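Side-chain contacts in glutathione S-transferase (Xanthomonas axonopodis pv. citri, PDB 6NV6), which probably conjugates glutathione to electrophilic substrates as a theta-class glutathione S-transferase of the citrus canker pathogen: residues A[170-173]-A[178-181]; A[150-155]-A[189-194]. All blocks are in the same frame, centred on the assembly; numbering follows the deposited sequence.

Interaction 1. Residues A[170-173]-A[178-181]; sequences YAWF and ERPE
Arg-179 lays the aliphatic part of its side chain over one face of the Trp-172 indole. Its CD makes a CH-pi contact 3.7 Å from the centroid of the five-membered ring of Trp-172, while CG lies nearer the rim, 3.5 Å from CE2 of Trp-172. The two side chains run past each other in opposite senses, with guanidinium and indole planes 78° apart. With CZ of Arg-179 5.9 Å from the centroid of the Trp-172 five-membered ring, cation-pi attraction is weak at best. A bend at chi3 (-59°) turns the charged end back to the helix, where NH2 of Arg-179 donates to O of Trp-172 at 2.9 Å, a bent bond within the carbonyl plane. Phe-173 O lies over a guanidinium face, 3.2 Å from CZ of Arg-179, close without being bonded. The same NH2 also serves Met-175 O, tying the loop to the C-terminal end of helix 163-174 within the all-helical C-terminal domain of the GST fold. Tryptophan offers the arginine methylenes a broad apolar face and keeps one N-H for the edge, where NE1 donates to a water in the ring plane that donates on to Pro-180 O. Pro-180 CD meets the benzo edge at CZ2 of Trp-172, 3.7 Å away. Phe-173 presents its ring face to Trp-172 CD1. Farther out, Leu-133, Ser-136 and Leu-140 of helix 126-146, with Phe-109 and Leu-112 of helix 88-118, seat the indole.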
loop_
_atom_site.group_PDB
_atom_site.type_symbol
_atom_site.label_atom_id
_atom_site.label_comp_id
_atom_site.label_asym_id
_atom_site.label_seq_id
_atom_site.Cartn_x
_atom_site.Cartn_y
_atom_site.Cartn_z
ATOM N N TYR A 170 4.747 1.079 4.920
ATOM C CA TYR A 170 6.162 1.397 4.790
ATOM C C TYR A 170 6.420 2.859 5.153
ATOM O O TYR A 170 7.304 3.168 5.961
ATOM C CB TYR A 170 6.636 1.093 3.368
ATOM C CG TYR A 170 8.042 1.575 3.097
ATOM C CD1 TYR A 170 9.123 1.033 3.784
ATOM C CD2 TYR A 170 8.293 2.575 2.160
ATOM C CE1 TYR A 170 10.400 1.460 3.546
ATOM C CE2 TYR A 170 9.577 3.011 1.915
ATOM C CZ TYR A 170 10.624 2.444 2.611
ATOM O OH TYR A 170 11.906 2.867 2.370
ATOM N N ALA A 171 5.641 3.774 4.574
ATOM C CA ALA A 171 5.790 5.182 4.926
ATOM C C ALA A 171 5.541 5.402 6.412
ATOM O O ALA A 171 6.305 6.109 7.080
ATOM C CB ALA A 171 4.842 6.036 4.084
ATOM N N TRP A 172 4.488 4.786 6.950
ATOM C CA TRP A 172 4.166 4.946 8.363
ATOM C C TRP A 172 5.355 4.629 9.267
ATOM O O TRP A 172 5.652 5.381 10.197
ATOM C CB TRP A 172 2.980 4.055 8.724
ATOM C CG TRP A 172 2.649 4.015 10.191
ATOM C CD1 TRP A 172 2.897 2.986 11.073
ATOM C CD2 TRP A 172 2.001 5.041 10.954
ATOM N NE1 TRP A 172 2.441 3.318 12.328
ATOM C CE2 TRP A 172 1.887 4.570 12.282
ATOM C CE3 TRP A 172 1.501 6.309 10.644
ATOM C CZ2 TRP A 172 1.291 5.323 13.289
ATOM C CZ3 TRP A 172 0.918 7.053 11.651
ATOM C CH2 TRP A 172 0.817 6.559 12.954
ATOM N N PHE A 173 6.051 3.531 9.009
ATOM C CA PHE A 173 7.063 3.074 9.946
ATOM C C PHE A 173 8.423 3.712 9.715
ATOM O O PHE A 173 9.224 3.793 10.655
ATOM C CB PHE A 173 7.188 1.549 9.877
ATOM C CG PHE A 173 6.156 0.816 10.701
ATOM C CD1 PHE A 173 6.139 0.943 12.084
ATOM C CD2 PHE A 173 5.185 0.024 10.090
ATOM C CE1 PHE A 173 5.192 0.278 12.842
ATOM C CE2 PHE A 173 4.236 -0.642 10.847
ATOM C CZ PHE A 173 4.240 -0.513 12.224
ATOM N N GLU A 178 6.859 10.066 15.843
ATOM C CA GLU A 178 6.670 9.243 17.032
ATOM C C GLU A 178 5.359 8.489 16.863
ATOM O O GLU A 178 4.291 9.109 16.765
ATOM C CB GLU A 178 6.662 10.075 18.317
ATOM C CG GLU A 178 6.921 9.246 19.576
ATOM C CD GLU A 178 7.156 10.073 20.844
ATOM O OE1 GLU A 178 6.707 11.238 20.910
ATOM O OE2 GLU A 178 7.802 9.545 21.782
ATOM N N ARG A 179 5.445 7.151 16.808
ATOM C CA ARG A 179 4.312 6.274 16.541
ATOM C C ARG A 179 3.773 5.661 17.824
ATOM O O ARG A 179 4.546 5.324 18.722
ATOM C CB ARG A 179 4.711 5.146 15.588
ATOM C CG ARG A 179 4.678 5.533 14.127
ATOM C CD ARG A 179 5.479 4.575 13.268
ATOM N NE ARG A 179 6.878 4.518 13.676
ATOM C CZ ARG A 179 7.847 5.271 13.172
ATOM N NH1 ARG A 179 9.055 5.235 13.704
ATOM N NH2 ARG A 179 7.595 6.123 12.200
ATOM N N PRO A 180 2.465 5.479 17.951
ATOM C CA PRO A 180 1.948 4.698 19.076
ATOM C C PRO A 180 2.309 3.227 18.923
ATOM O O PRO A 180 2.550 2.723 17.823
ATOM C CB PRO A 180 0.439 4.914 18.980
ATOM C CG PRO A 180 0.210 5.049 17.513
ATOM C CD PRO A 180 1.406 5.808 16.981
ATOM N N GLU A 181 2.343 2.531 20.054
ATOM C CA GLU A 181 2.704 1.118 20.050
ATOM C C GLU A 181 1.565 0.309 19.432
ATOM O O GLU A 181 0.466 0.238 19.990
ATOM C CB GLU A 181 3.019 0.653 21.469
ATOM C CG GLU A 181 4.504 0.654 21.815
ATOM C CD GLU A 181 5.202 -0.648 21.461
ATOM O OE1 GLU A 181 4.621 -1.443 20.679
ATOM O OE2 GLU A 181 6.331 -0.871 21.971
HETATM O O HOH W 1 2.872 1.890 15.106
#

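Interaction 2. Residues A[150-155]-A[189-194]; sequences QPYLSG and YARLRV
The hydroxyl end of Tyr-152 lies against the methylenes of Arg-191 from helix 183-193, with Tyr-152 OH 3.8 Å from CB of Arg-191 and about as close to its CD, while NE lies obliquely to the ring. The guanidinium and the phenol planes are nearly perpendicular, 81° apart, and the hydroxyl sits at the guanidinium edge, in its plane. With CZ of Arg-191 5.4 Å from the centroid of the Tyr-152 ring, cation-pi attraction can add little; the firmer hold is a hydrogen bond. NH1 of Arg-191 donates to O of Pro-151 at 2.8 Å, a bent bond that uses a carbonyl lone pair, although the oxygen is tilted out of the guanidinium plane. Pro-151 CB lies over one guanidinium face, 3.9 Å from NH1 of Arg-191. The arginine leaves its helix with CG anti to the carbonyl carbon (chi1 -68°), and a later kink at chi3 sets NH1 by the loop carbonyl. Arginine suits the place because its methylenes can lie against an aromatic while its end bonds a loop carbonyl near the surface.

Tyrosine adds a second polar link: a water lies 2.9 Å from Tyr-152 OH and donates to Arg-191 O, joining the hydroxyl to the helix backbone. Its side chain also touches Phe-158 and Asp-162. The chain then folds into a type I turn from Tyr-152 to Gly-155, closed by Gly-155 N donating to Tyr-152 O. Gly-155 takes backbone angles (phi 115°, psi -135°) open to glycine because it has no CB to press on the preceding carbonyl O. Asp-162 accepts from Leu-153 N and Ser-154 OG, consistent with the kind of turn, tied by an aspartate just before the core helix, found in the GST C-terminal domain.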
loop_
_atom_site.group_PDB
_atom_site.type_symbol
_atom_site.label_atom_id
_atom_site.label_comp_id
_atom_site.label_asym_id
_atom_site.label_seq_id
_atom_site.Cartn_x
_atom_site.Cartn_y
_atom_site.Cartn_z
ATOM N N GLN A 150 -5.765 -12.446 12.884
ATOM C CA GLN A 150 -5.150 -13.208 11.809
ATOM C C GLN A 150 -3.823 -12.540 11.450
ATOM O O GLN A 150 -3.657 -11.341 11.670
ATOM C CB GLN A 150 -6.045 -13.281 10.566
ATOM C CG GLN A 150 -7.452 -13.780 10.853
ATOM C CD GLN A 150 -7.537 -15.302 10.824
ATOM O OE1 GLN A 150 -6.631 -15.974 10.321
ATOM N NE2 GLN A 150 -8.630 -15.854 11.363
ATOM N N PRO A 151 -2.880 -13.299 10.893
ATOM C CA PRO A 151 -1.564 -12.703 10.615
ATOM C C PRO A 151 -1.542 -11.794 9.391
ATOM O O PRO A 151 -0.565 -11.044 9.222
ATOM C CB PRO A 151 -0.662 -13.933 10.425
ATOM C CG PRO A 151 -1.561 -15.018 9.977
ATOM C CD PRO A 151 -2.960 -14.700 10.443
ATOM N N TYR A 152 -2.578 -11.827 8.548
ATOM C CA TYR A 152 -2.648 -10.966 7.378
ATOM C C TYR A 152 -4.036 -10.361 7.240
ATOM O O TYR A 152 -5.045 -10.940 7.664
ATOM C CB TYR A 152 -2.281 -11.714 6.097
ATOM C CG TYR A 152 -0.839 -12.157 6.105
ATOM C CD1 TYR A 152 0.171 -11.283 5.733
ATOM C CD2 TYR A 152 -0.485 -13.448 6.512
ATOM C CE1 TYR A 152 1.489 -11.675 5.753
ATOM C CE2 TYR A 152 0.829 -13.850 6.534
ATOM C CZ TYR A 152 1.818 -12.958 6.154
ATOM O OH TYR A 152 3.147 -13.328 6.170
ATOM N N LEU A 153 -4.059 -9.157 6.672
ATOM C CA LEU A 153 -5.318 -8.518 6.331
ATOM C C LEU A 153 -6.175 -9.417 5.459
ATOM O O LEU A 153 -7.406 -9.348 5.524
ATOM C CB LEU A 153 -5.048 -7.204 5.611
ATOM C CG LEU A 153 -4.372 -6.152 6.472
ATOM C CD1 LEU A 153 -4.251 -4.877 5.651
ATOM C CD2 LEU A 153 -5.169 -5.925 7.766
ATOM N N SER A 154 -5.544 -10.259 4.637
ATOM C CA SER A 154 -6.258 -11.212 3.798
ATOM C C SER A 154 -6.669 -12.464 4.560
ATOM O O SER A 154 -7.376 -13.311 3.993
ATOM C CB SER A 154 -5.406 -11.613 2.587
ATOM O OG SER A 154 -5.117 -10.493 1.778
ATOM N N GLY A 155 -6.252 -12.601 5.825
ATOM C CA GLY A 155 -6.626 -13.754 6.612
ATOM C C GLY A 155 -5.447 -14.629 6.990
ATOM O O GLY A 155 -4.397 -14.124 7.407
ATOM N N TYR A 189 4.192 -5.872 9.435
ATOM C CA TYR A 189 5.165 -5.162 8.621
ATOM C C TYR A 189 6.495 -5.898 8.589
ATOM O O TYR A 189 7.178 -5.901 7.558
ATOM C CB TYR A 189 5.345 -3.746 9.159
ATOM C CG TYR A 189 6.411 -2.946 8.447
ATOM C CD1 TYR A 189 6.424 -2.855 7.062
ATOM C CD2 TYR A 189 7.394 -2.278 9.160
ATOM C CE1 TYR A 189 7.384 -2.130 6.410
ATOM C CE2 TYR A 189 8.364 -1.550 8.516
ATOM C CZ TYR A 189 8.355 -1.479 7.145
ATOM O OH TYR A 189 9.332 -0.760 6.505
ATOM N N ALA A 190 6.879 -6.528 9.705
ATOM C CA ALA A 190 8.108 -7.314 9.724
ATOM C C ALA A 190 8.023 -8.502 8.776
ATOM O O ALA A 190 9.022 -8.871 8.155
ATOM C CB ALA A 190 8.415 -7.782 11.147
ATOM N N ARG A 191 6.841 -9.098 8.630
ATOM C CA ARG A 191 6.709 -10.241 7.736
ATOM C C ARG A 191 6.588 -9.798 6.287
ATOM O O ARG A 191 6.989 -10.531 5.372
ATOM C CB ARG A 191 5.499 -11.079 8.133
ATOM C CG ARG A 191 5.662 -11.786 9.465
ATOM C CD ARG A 191 4.484 -12.723 9.737
ATOM N NE ARG A 191 3.205 -12.011 9.836
ATOM C CZ ARG A 191 2.697 -11.498 10.959
ATOM N NH1 ARG A 191 1.591 -10.762 10.915
ATOM N NH2 ARG A 191 3.322 -11.651 12.120
ATOM N N LEU A 192 6.028 -8.611 6.060
ATOM C CA LEU A 192 6.043 -8.050 4.717
ATOM C C LEU A 192 7.473 -7.812 4.257
ATOM O O LEU A 192 7.826 -8.117 3.112
ATOM C CB LEU A 192 5.242 -6.745 4.674
ATOM C CG LEU A 192 3.726 -6.873 4.872
ATOM C CD1 LEU A 192 3.064 -5.506 4.909
ATOM C CD2 LEU A 192 3.094 -7.753 3.811
ATOM N N ARG A 193 8.319 -7.300 5.156
ATOM C CA ARG A 193 9.675 -6.923 4.788
ATOM C C ARG A 193 10.515 -8.114 4.350
ATOM O O ARG A 193 11.482 -7.926 3.609
ATOM C CB ARG A 193 10.339 -6.182 5.946
ATOM C CG ARG A 193 9.880 -4.719 6.037
ATOM C CD ARG A 193 10.715 -3.872 6.994
ATOM N NE ARG A 193 11.448 -4.651 7.992
ATOM C CZ ARG A 193 11.046 -4.857 9.249
ATOM N NH1 ARG A 193 9.909 -4.351 9.693
ATOM N NH2 ARG A 193 11.795 -5.577 10.068
ATOM N N VAL A 194 10.154 -9.338 4.740
ATOM C CA VAL A 194 10.923 -10.491 4.271
ATOM C C VAL A 194 10.623 -10.854 2.822
ATOM O O VAL A 194 11.387 -11.623 2.219
ATOM C CB VAL A 194 10.698 -11.734 5.154
ATOM C CG1 VAL A 194 10.741 -11.359 6.625
ATOM C CG2 VAL A 194 9.380 -12.427 4.810
HETATM O O HOH W 2 4.802 -12.217 4.084
#

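Both contacts fasten loops to neighbouring helices of the C-terminal domain, and each uses an arginine that donates to a backbone carbonyl. Interaction 1 is local and partly buried: its arginine comes from the loop, bonds back to the helix just left, and leans on an indole sunk among helices. Interaction 2 lies at the surface and joins parts farther apart in sequence; here the helix supplies the arginine and the loop the carbonyl, with less buried surface. The two meet through Tyr-189, whose ring lies nearly parallel to that of Phe-173 and also packs on Tyr-170, so consecutive helices 163-174 and 183-193 are joined by aromatic packing between the two polar fastenings.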